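Local coordinates for protein MgGH51 (Meripilus giganteus, PDB 6ZPV) that hydrolyses terminal non-reducing alpha-L-arabinofuranosides, acting as an N-glycosylated fungal arabinofuranosidase of glycoside hydrolase family GH51, at residues E23-S28 with Y479-Q484. Sequence-based numbering, arbitrary orientation.
Sequences EDINHS and YAPLLQ
Asn26 reaches across to the backbone of Leu483 with its carboxamide: ND2 lies 3.0 Å from Leu483 O, and the N-H...O angle of 174° makes this a nearly straight hydrogen bond. The acceptor sits in the amide plane of Asn26, while the donor is tilted 19° from the carbonyl plane of Leu483. The first torsion sets CG of Asn26 beside its backbone N, anti to the carbonyl carbon (chi1 -47°). Asn26 CB packs 3.7 Å from Gln484 CA, and the two side chains cross at a slant. OD1 accepts from Gln490 N, so the two ends of the carboxamide are gripped and its rotation is fixed; a backbone bond also joins Asn26 to His485. An alanine here would probably leave Leu483 O without this donor and Gln490 N without its acceptor, weakening the tie between loop and strand. The contact lies at the C-terminal end of the (beta/alpha)8 barrel of this GH51 enzyme, where the first and last strands come together: residues 23-28 follow the first strand, 20-21, and residues 479-484 begin at the end of the last, 474-479. Ile25 CG2 meets Pro481 CB at 4.0 Å; the peptide bond before Pro481 is cis, and a glycerol molecule lies beside the proline. Ser28 CB presses on Leu483 CB at 3.5 Å, closer than two carbons normally pack. Ser28 OG, set between the backbone N and the carbonyl carbon, turns back into its own loop and donates to Glu23 O at 2.7 Å, approaching a lone pair within the plane of the carbonyl, while Ser28 N bonds to Ile25 O.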
loop_
_atom_site.group_PDB
_atom_site.type_symbol
_atom_site.label_atom_id
_atom_site.label_comp_id
_atom_site.label_asym_id
_atom_site.label_seq_id
_atom_site.Cartn_x
_atom_site.Cartn_y
_atom_site.Cartn_z
ATOM N N GLU A 23 -4.043 0.047 2.073
ATOM C CA GLU A 23 -4.653 1.229 2.664
ATOM C C GLU A 23 -3.490 1.996 3.293
ATOM O O GLU A 23 -2.440 1.396 3.540
ATOM C CB GLU A 23 -5.686 0.846 3.727
ATOM C CG GLU A 23 -5.056 0.304 5.015
ATOM C CD GLU A 23 -6.107 -0.190 6.013
ATOM O OE1 GLU A 23 -6.973 0.622 6.442
ATOM O OE2 GLU A 23 -6.037 -1.393 6.339
ATOM N N ASP A 24 -3.714 3.256 3.672
ATOM C CA ASP A 24 -2.690 4.012 4.411
ATOM C C ASP A 24 -2.784 3.568 5.873
ATOM O O ASP A 24 -3.717 3.946 6.620
ATOM C CB ASP A 24 -2.904 5.525 4.247
ATOM C CG ASP A 24 -1.640 6.283 4.474
ATOM O OD1 ASP A 24 -0.763 5.825 5.268
ATOM O OD2 ASP A 24 -1.465 7.382 3.826
ATOM N N ILE A 25 -1.855 2.700 6.276
ATOM C CA ILE A 25 -1.727 2.156 7.633
ATOM C C ILE A 25 -0.211 2.064 7.865
ATOM O O ILE A 25 0.552 1.813 6.920
ATOM C CB ILE A 25 -2.403 0.770 7.761
ATOM C CG1 ILE A 25 -2.374 0.218 9.200
ATOM C CG2 ILE A 25 -1.856 -0.231 6.771
ATOM C CD1 ILE A 25 -3.133 -1.077 9.372
ATOM N N ASN A 26 0.248 2.254 9.087
ATOM C CA ASN A 26 1.679 2.203 9.357
ATOM C C ASN A 26 2.461 3.203 8.484
ATOM O O ASN A 26 3.621 2.979 8.114
ATOM C CB ASN A 26 2.287 0.815 9.152
ATOM C CG ASN A 26 1.543 -0.329 9.770
ATOM O OD1 ASN A 26 1.139 -0.255 10.936
ATOM N ND2 ASN A 26 1.408 -1.426 9.002
ATOM N N HIS A 27 1.824 4.337 8.138
ATOM C CA HIS A 27 2.456 5.313 7.236
ATOM C C HIS A 27 2.941 4.627 5.940
ATOM O O HIS A 27 3.970 4.957 5.386
ATOM C CB HIS A 27 3.566 6.076 7.949
ATOM C CG HIS A 27 3.025 7.169 8.803
ATOM N ND1 HIS A 27 2.577 8.358 8.291
ATOM C CD2 HIS A 27 2.733 7.196 10.117
ATOM C CE1 HIS A 27 2.088 9.092 9.261
ATOM N NE2 HIS A 27 2.199 8.396 10.389
ATOM N N SER A 28 2.072 3.786 5.411
ATOM C CA SER A 28 2.259 3.144 4.086
ATOM C C SER A 28 2.006 4.094 2.928
ATOM O O SER A 28 2.524 3.822 1.818
ATOM C CB SER A 28 1.363 1.963 3.930
ATOM O OG SER A 28 0.016 2.392 4.007
ATOM N N TYR A 479 -2.112 -10.645 0.707
ATOM C CA TYR A 479 -1.660 -10.504 2.108
ATOM C C TYR A 479 -2.021 -9.108 2.634
ATOM O O TYR A 479 -2.049 -8.146 1.852
ATOM C CB TYR A 479 -0.130 -10.700 2.146
ATOM C CG TYR A 479 0.533 -10.735 3.504
ATOM C CD1 TYR A 479 0.814 -9.604 4.234
ATOM C CD2 TYR A 479 0.901 -11.964 4.050
ATOM C CE1 TYR A 479 1.446 -9.637 5.468
ATOM C CE2 TYR A 479 1.561 -12.001 5.268
ATOM C CZ TYR A 479 1.843 -10.856 5.988
ATOM O OH TYR A 479 2.483 -10.856 7.217
ATOM N N ALA A 480 -2.214 -8.979 3.938
ATOM C CA ALA A 480 -2.370 -7.624 4.489
ATOM C C ALA A 480 -1.847 -7.531 5.892
ATOM O O ALA A 480 -1.970 -8.519 6.651
ATOM C CB ALA A 480 -3.809 -7.182 4.446
ATOM N N PRO A 481 -1.365 -6.349 6.331
ATOM C CA PRO A 481 -1.066 -5.192 5.496
ATOM C C PRO A 481 0.187 -5.404 4.630
ATOM O O PRO A 481 1.082 -6.210 4.922
ATOM C CB PRO A 481 -0.787 -4.047 6.510
ATOM C CG PRO A 481 -1.403 -4.547 7.776
ATOM C CD PRO A 481 -1.226 -6.056 7.757
ATOM N N LEU A 482 0.273 -4.573 3.575
ATOM C CA LEU A 482 1.373 -4.573 2.617
ATOM C C LEU A 482 2.624 -3.932 3.185
ATOM O O LEU A 482 3.718 -4.467 2.931
ATOM C CB LEU A 482 0.885 -3.853 1.381
ATOM C CG LEU A 482 1.840 -3.818 0.188
ATOM C CD1 LEU A 482 2.186 -5.206 -0.304
ATOM C CD2 LEU A 482 1.253 -2.983 -0.917
ATOM N N LEU A 483 2.473 -2.774 3.841
ATOM C CA LEU A 483 3.611 -1.898 4.103
ATOM C C LEU A 483 3.658 -1.461 5.553
ATOM O O LEU A 483 2.606 -1.256 6.206
ATOM C CB LEU A 483 3.544 -0.667 3.190
ATOM C CG LEU A 483 3.970 -0.916 1.750
ATOM C CD1 LEU A 483 3.614 0.202 0.836
ATOM C CD2 LEU A 483 5.459 -1.168 1.665
ATOM N N GLN A 484 4.868 -1.187 6.023
ATOM C CA GLN A 484 5.118 -0.741 7.403
ATOM C C GLN A 484 6.303 0.207 7.511
ATOM O O GLN A 484 7.451 -0.206 7.255
ATOM C CB GLN A 484 5.393 -1.934 8.297
ATOM C CG GLN A 484 5.810 -1.600 9.715
ATOM C CD GLN A 484 6.429 -2.773 10.468
ATOM O OE1 GLN A 484 6.823 -3.768 9.896
ATOM N NE2 GLN A 484 6.537 -2.598 11.771
#